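PDB 3PNZ: phosphotriesterase family protein from Listeria monocytogenes serotype 4b str. H7858, which probably hydrolyses phosphorylated sugar lactones as a zinc-dependent lactonase of the amidohydrolase superfamily. Local coordinates for residues Ile255-Val269 with Lys312-Phe326. Sequence-based numbering, arbitrary orientation.
Sequences ILYLVSEGFEDQILV and KLVKKFFVDNPARCF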
loop_
_atom_site.group_PDB
_atom_site.type_symbol
_atom_site.label_atom_id
_atom_site.label_comp_id
_atom_site.label_asym_id
_atom_site.label_seq_id
_atom_site.Cartn_x
_atom_site.Cartn_y
_atom_site.Cartn_z
ATOM N N ILE A 255 -5.654 17.385 2.770
ATOM C CA ILE A 255 -5.161 17.300 1.398
ATOM C C ILE A 255 -5.019 18.697 0.802
ATOM O O ILE A 255 -3.980 19.034 0.232
ATOM C CB ILE A 255 -6.089 16.439 0.529
ATOM C CG1 ILE A 255 -5.932 14.967 0.912
ATOM C CG2 ILE A 255 -5.783 16.634 -0.964
ATOM C CD1 ILE A 255 -6.978 14.068 0.326
ATOM N N LEU A 256 -6.052 19.519 0.959
ATOM C CA LEU A 256 -6.037 20.856 0.373
ATOM C C LEU A 256 -5.010 21.771 1.035
ATOM O O LEU A 256 -4.460 22.662 0.383
ATOM C CB LEU A 256 -7.436 21.480 0.380
ATOM C CG LEU A 256 -8.445 20.777 -0.533
ATOM C CD1 LEU A 256 -9.811 21.425 -0.384
ATOM C CD2 LEU A 256 -7.971 20.820 -1.985
ATOM N N TYR A 257 -4.719 21.551 2.314
ATOM C CA TYR A 257 -3.613 22.289 2.929
ATOM C C TYR A 257 -2.296 21.969 2.226
ATOM O O TYR A 257 -1.508 22.871 1.906
ATOM C CB TYR A 257 -3.484 22.002 4.432
ATOM C CG TYR A 257 -2.232 22.607 5.012
ATOM C CD1 TYR A 257 -2.144 23.975 5.243
ATOM C CD2 TYR A 257 -1.123 21.820 5.296
ATOM C CE1 TYR A 257 -0.992 24.544 5.757
ATOM C CE2 TYR A 257 0.043 22.382 5.813
ATOM C CZ TYR A 257 0.097 23.739 6.043
ATOM O OH TYR A 257 1.248 24.291 6.553
ATOM N N LEU A 258 -2.045 20.687 1.990
ATOM C CA LEU A 258 -0.812 20.295 1.310
ATOM C C LEU A 258 -0.785 20.875 -0.106
ATOM O O LEU A 258 0.259 21.345 -0.559
ATOM C CB LEU A 258 -0.640 18.775 1.288
ATOM C CG LEU A 258 -0.148 18.176 2.617
ATOM C CD1 LEU A 258 -0.282 16.657 2.604
ATOM C CD2 LEU A 258 1.310 18.588 2.902
ATOM N N VAL A 259 -1.932 20.866 -0.785
ATOM C CA VAL A 259 -2.001 21.481 -2.116
ATOM C C VAL A 259 -1.649 22.964 -2.016
ATOM O O VAL A 259 -0.839 23.475 -2.795
ATOM C CB VAL A 259 -3.368 21.289 -2.798
ATOM C CG1 VAL A 259 -3.429 22.071 -4.115
ATOM C CG2 VAL A 259 -3.638 19.809 -3.055
ATOM N N SER A 260 -2.223 23.653 -1.035
ATOM C CA SER A 260 -1.956 25.078 -0.884
ATOM C C SER A 260 -0.479 25.370 -0.598
ATOM O O SER A 260 0.016 26.451 -0.915
ATOM C CB SER A 260 -2.859 25.702 0.194
ATOM O OG SER A 260 -2.386 25.375 1.491
ATOM N N GLU A 261 0.230 24.412 -0.006
ATOM C CA GLU A 261 1.631 24.623 0.324
ATOM C C GLU A 261 2.576 24.157 -0.788
ATOM O O GLU A 261 3.797 24.212 -0.631
ATOM C CB GLU A 261 1.977 23.948 1.657
ATOM C CG GLU A 261 1.296 24.610 2.853
ATOM C CD GLU A 261 1.908 25.963 3.194
ATOM O OE1 GLU A 261 3.151 26.075 3.200
ATOM O OE2 GLU A 261 1.151 26.919 3.456
ATOM N N GLY A 262 2.001 23.700 -1.899
ATOM C CA GLY A 262 2.773 23.365 -3.087
ATOM C C GLY A 262 3.133 21.897 -3.258
ATOM O O GLY A 262 4.012 21.558 -4.051
ATOM N N PHE A 263 2.461 21.020 -2.519
ATOM C CA PHE A 263 2.817 19.608 -2.522
ATOM C C PHE A 263 1.821 18.712 -3.253
ATOM O O PHE A 263 1.776 17.506 -3.013
ATOM C CB PHE A 263 3.002 19.119 -1.072
ATOM C CG PHE A 263 4.070 19.857 -0.322
ATOM C CD1 PHE A 263 5.409 19.673 -0.635
ATOM C CD2 PHE A 263 3.743 20.739 0.701
ATOM C CE1 PHE A 263 6.410 20.356 0.057
ATOM C CE2 PHE A 263 4.737 21.419 1.396
ATOM C CZ PHE A 263 6.068 21.229 1.076
ATOM N N GLU A 264 1.036 19.277 -4.166
ATOM C CA GLU A 264 -0.006 18.487 -4.817
ATOM C C GLU A 264 0.534 17.265 -5.565
ATOM O O GLU A 264 -0.179 16.278 -5.735
ATOM C CB GLU A 264 -0.853 19.353 -5.753
ATOM C CG GLU A 264 -0.122 19.828 -7.003
ATOM C CD GLU A 264 -0.856 20.974 -7.672
ATOM O OE1 GLU A 264 -1.213 21.941 -6.964
ATOM O OE2 GLU A 264 -1.086 20.907 -8.898
ATOM N N ASP A 265 1.784 17.326 -6.013
ATOM C CA ASP A 265 2.353 16.245 -6.812
ATOM C C ASP A 265 2.761 15.041 -5.960
ATOM O O ASP A 265 3.231 14.025 -6.480
ATOM C CB ASP A 265 3.577 16.748 -7.577
ATOM C CG ASP A 265 3.229 17.757 -8.657
ATOM O OD1 ASP A 265 2.063 17.798 -9.097
ATOM O OD2 ASP A 265 4.144 18.504 -9.074
ATOM N N GLN A 266 2.603 15.157 -4.642
ATOM C CA GLN A 266 3.041 14.091 -3.743
ATOM C C GLN A 266 1.888 13.329 -3.099
ATOM O O GLN A 266 2.116 12.376 -2.347
ATOM C CB GLN A 266 3.972 14.650 -2.661
ATOM C CG GLN A 266 5.352 15.004 -3.203
ATOM C CD GLN A 266 6.111 15.961 -2.303
ATOM O OE1 GLN A 266 6.414 17.087 -2.700
ATOM N NE2 GLN A 266 6.427 15.518 -1.088
ATOM N N ILE A 267 0.660 13.742 -3.400
ATOM C CA ILE A 267 -0.528 13.147 -2.770
ATOM C C ILE A 267 -1.043 11.897 -3.498
ATOM O O ILE A 267 -1.242 11.900 -4.718
ATOM C CB ILE A 267 -1.644 14.192 -2.618
ATOM C CG1 ILE A 267 -1.158 15.313 -1.692
ATOM C CG2 ILE A 267 -2.935 13.535 -2.089
ATOM C CD1 ILE A 267 -2.009 16.541 -1.713
ATOM N N LEU A 268 -1.237 10.819 -2.741
ATOM C CA LEU A 268 -1.851 9.599 -3.263
ATOM C C LEU A 268 -3.107 9.323 -2.457
ATOM O O LEU A 268 -3.205 9.746 -1.306
ATOM C CB LEU A 268 -0.903 8.411 -3.120
ATOM C CG LEU A 268 0.458 8.510 -3.806
ATOM C CD1 LEU A 268 1.332 7.323 -3.407
ATOM C CD2 LEU A 268 0.262 8.595 -5.317
ATOM N N VAL A 269 -4.058 8.608 -3.057
ATOM C CA VAL A 269 -5.359 8.371 -2.428
ATOM C C VAL A 269 -5.812 6.925 -2.606
ATOM O O VAL A 269 -5.641 6.327 -3.672
ATOM C CB VAL A 269 -6.454 9.318 -3.001
ATOM C CG1 VAL A 269 -7.820 9.007 -2.383
ATOM C CG2 VAL A 269 -6.074 10.783 -2.768
ATOM N N LYS A 312 -8.158 18.912 -12.013
ATOM C CA LYS A 312 -6.717 18.760 -12.187
ATOM C C LYS A 312 -6.116 17.974 -11.021
ATOM O O LYS A 312 -5.253 17.116 -11.215
ATOM C CB LYS A 312 -6.032 20.123 -12.276
ATOM C CG LYS A 312 -4.528 20.040 -12.496
ATOM C CD LYS A 312 -3.879 21.416 -12.486
ATOM C CE LYS A 312 -2.390 21.322 -12.796
ATOM N NZ LYS A 312 -1.714 22.657 -12.790
ATOM N N LEU A 313 -6.576 18.279 -9.813
ATOM C CA LEU A 313 -6.070 17.603 -8.619
ATOM C C LEU A 313 -6.417 16.118 -8.640
ATOM O O LEU A 313 -5.590 15.283 -8.295
ATOM C CB LEU A 313 -6.616 18.271 -7.351
ATOM C CG LEU A 313 -6.029 19.662 -7.117
ATOM C CD1 LEU A 313 -6.737 20.348 -5.956
ATOM C CD2 LEU A 313 -4.522 19.589 -6.872
ATOM N N VAL A 314 -7.643 15.787 -9.038
ATOM C CA VAL A 314 -8.031 14.387 -9.145
ATOM C C VAL A 314 -7.151 13.655 -10.154
ATOM O O VAL A 314 -6.735 12.518 -9.927
ATOM C CB VAL A 314 -9.522 14.226 -9.499
ATOM C CG1 VAL A 314 -9.803 12.806 -9.993
ATOM C CG2 VAL A 314 -10.386 14.575 -8.278
ATOM N N LYS A 315 -6.845 14.314 -11.268
ATOM C CA LYS A 315 -5.956 13.708 -12.249
ATOM C C LYS A 315 -4.570 13.445 -11.650
ATOM O O LYS A 315 -3.971 12.403 -11.905
ATOM C CB LYS A 315 -5.845 14.582 -13.498
ATOM C CG LYS A 315 -5.080 13.920 -14.630
ATOM C CD LYS A 315 -4.701 14.928 -15.701
ATOM C CE LYS A 315 -3.571 14.388 -16.574
ATOM N NZ LYS A 315 -3.896 13.031 -17.097
ATOM N N LYS A 316 -4.070 14.382 -10.848
ATOM C CA LYS A 316 -2.798 14.166 -10.169
ATOM C C LYS A 316 -2.874 13.035 -9.148
ATOM O O LYS A 316 -2.035 12.137 -9.172
ATOM C CB LYS A 316 -2.281 15.456 -9.527
ATOM C CG LYS A 316 -1.930 16.507 -10.569
ATOM C CD LYS A 316 -1.163 17.664 -10.001
ATOM C CE LYS A 316 -0.454 18.422 -11.131
ATOM N NZ LYS A 316 0.403 19.492 -10.587
ATOM N N PHE A 317 -3.880 13.053 -8.268
ATOM C CA PHE A 317 -3.918 12.063 -7.191
ATOM C C PHE A 317 -4.035 10.627 -7.708
ATOM O O PHE A 317 -3.454 9.709 -7.126
ATOM C CB PHE A 317 -5.064 12.328 -6.194
ATOM C CG PHE A 317 -5.036 13.697 -5.572
ATOM C CD1 PHE A 317 -3.894 14.483 -5.626
ATOM C CD2 PHE A 317 -6.163 14.200 -4.939
ATOM C CE1 PHE A 317 -3.876 15.744 -5.059
ATOM C CE2 PHE A 317 -6.148 15.461 -4.361
ATOM C CZ PHE A 317 -5.010 16.233 -4.425
ATOM N N PHE A 318 -4.799 10.425 -8.781
ATOM C CA PHE A 318 -5.089 9.067 -9.241
ATOM C C PHE A 318 -4.375 8.661 -10.519
ATOM O O PHE A 318 -4.383 7.482 -10.872
ATOM C CB PHE A 318 -6.596 8.862 -9.423
ATOM C CG PHE A 318 -7.383 9.032 -8.155
ATOM C CD1 PHE A 318 -7.482 7.987 -7.246
ATOM C CD2 PHE A 318 -8.009 10.231 -7.869
ATOM C CE1 PHE A 318 -8.207 8.130 -6.070
ATOM C CE2 PHE A 318 -8.728 10.382 -6.693
ATOM C CZ PHE A 318 -8.821 9.330 -5.797
ATOM N N VAL A 319 -3.782 9.621 -11.223
ATOM C CA VAL A 319 -3.079 9.288 -12.464
ATOM C C VAL A 319 -1.620 9.734 -12.453
ATOM O O VAL A 319 -0.724 8.899 -12.449
ATOM C CB VAL A 319 -3.777 9.865 -13.715
ATOM C CG1 VAL A 319 -3.005 9.452 -14.974
ATOM C CG2 VAL A 319 -5.221 9.398 -13.789
ATOM N N ASP A 320 -1.377 11.040 -12.437
ATOM C CA ASP A 320 -0.008 11.546 -12.566
ATOM C C ASP A 320 0.895 11.116 -11.409
ATOM O O ASP A 320 2.004 10.644 -11.629
ATOM C CB ASP A 320 0.010 13.070 -12.695
ATOM C CG ASP A 320 -0.744 13.565 -13.919
ATOM O OD1 ASP A 320 -0.977 12.763 -14.842
ATOM O OD2 ASP A 320 -1.107 14.757 -13.952
ATOM N N ASN A 321 0.405 11.266 -10.178
ATOM C CA ASN A 321 1.225 10.964 -9.005
ATOM C C ASN A 321 1.575 9.474 -8.866
ATOM O O ASN A 321 2.735 9.131 -8.636
ATOM C CB ASN A 321 0.593 11.546 -7.716
ATOM C CG ASN A 321 0.486 13.072 -7.754
ATOM O OD1 ASN A 321 0.980 13.723 -8.685
ATOM N ND2 ASN A 321 -0.136 13.653 -6.732
ATOM N N PRO A 322 0.582 8.579 -9.001
ATOM C CA PRO A 322 0.936 7.152 -8.989
ATOM C C PRO A 322 1.895 6.769 -10.121
ATOM O O PRO A 322 2.747 5.908 -9.933
ATOM C CB PRO A 322 -0.414 6.445 -9.184
ATOM C CG PRO A 322 -1.431 7.422 -8.675
ATOM C CD PRO A 322 -0.878 8.795 -8.982
ATOM N N ALA A 323 1.760 7.396 -11.284
ATOM C CA ALA A 323 2.679 7.092 -12.388
ATOM C C ALA A 323 4.113 7.500 -12.050
ATOM O O ALA A 323 5.064 6.856 -12.488
ATOM C CB ALA A 323 2.214 7.762 -13.670
ATOM N N ARG A 324 4.276 8.567 -11.277
ATOM C CA ARG A 324 5.599 8.983 -10.835
ATOM C C ARG A 324 6.115 8.104 -9.690
ATOM O O ARG A 324 7.280 7.701 -9.672
ATOM C CB ARG A 324 5.598 10.461 -10.422
ATOM C CG ARG A 324 6.986 10.989 -10.040
ATOM C CD ARG A 324 7.055 12.518 -9.958
ATOM N NE ARG A 324 6.331 13.076 -8.813
ATOM C CZ ARG A 324 6.888 13.379 -7.639
ATOM N NH1 ARG A 324 8.185 13.176 -7.433
ATOM N NH2 ARG A 324 6.141 13.883 -6.660
ATOM N N CYS A 325 5.230 7.782 -8.752
ATOM C CA CYS A 325 5.628 7.056 -7.549
ATOM C C CYS A 325 6.003 5.598 -7.821
ATOM O O CYS A 325 7.024 5.115 -7.337
ATOM C CB CYS A 325 4.521 7.137 -6.488
ATOM S SG CYS A 325 4.892 6.222 -4.958
ATOM N N PHE A 326 5.193 4.905 -8.616
ATOM C CA PHE A 326 5.329 3.458 -8.718
ATOM C C PHE A 326 6.273 2.959 -9.818
ATOM O O PHE A 326 6.424 1.759 -10.006
ATOM C CB PHE A 326 3.949 2.803 -8.806
ATOM C CG PHE A 326 3.118 3.039 -7.575
ATOM C CD1 PHE A 326 3.472 2.445 -6.371
ATOM C CD2 PHE A 326 2.022 3.892 -7.612
ATOM C CE1 PHE A 326 2.725 2.679 -5.219
ATOM C CE2 PHE A 326 1.272 4.127 -6.463
ATOM C CZ PHE A 326 1.628 3.516 -5.276
HETATM O O HOH W 1 1.514 15.444 -10.817
HETATM O O HOH W 2 -3.727 7.381 -5.741
#
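The amide nitrogen of Asn321, buried on helix 310-325, gives its two hydrogens to two backbone carbonyls, tying both ends of the turn before strand 267-269. Asn321 ND2 lies 2.8 Å from Glu264 O, approaching in the carbonyl plane on a lone pair. The bond from Asn321 ND2 to Ile267 O, 2.9 Å long, is nearly straight (N-H...O 175°). A primary amide suits this place because one nitrogen can satisfy both oxygens, and the pair of bonds fixes the rotation of the amide; a water joins its OD1 to Asp265 OD1. Arg324, its chain bent at chi3 (71°), brings NH2 to 2.9 Å from Asp265 O from above the carbonyl plane; its length carries a planar donor group whose NH1 also binds a glycerol. Nearer the surface, Lys316 reaches out extended, and its NZ bridges Glu264 OE2 (2.7 Å) and the syn lone pair of Asp265 OD1 (2.8 Å), so one ammonium group is shared by two carboxylates and would ease their repulsion. The fold is the TIM barrel of the phosphotriesterase family: helix 248-260 leads into strand 267-269, which residues 312-325 of the C-terminal helix cross at 93°. Beneath the polar layer, Phe317 supplies a broad flat surface. Ile267 CG2 sits over one face of the Phe317 ring in a CH-pi contact, while Ile255 CG2 packs 3.6 Å from Phe317 CZ. Val269 sets CG2 against Phe317 CB and CG1 against the Phe318 ring, and Leu268 CD2 rests on Pro322.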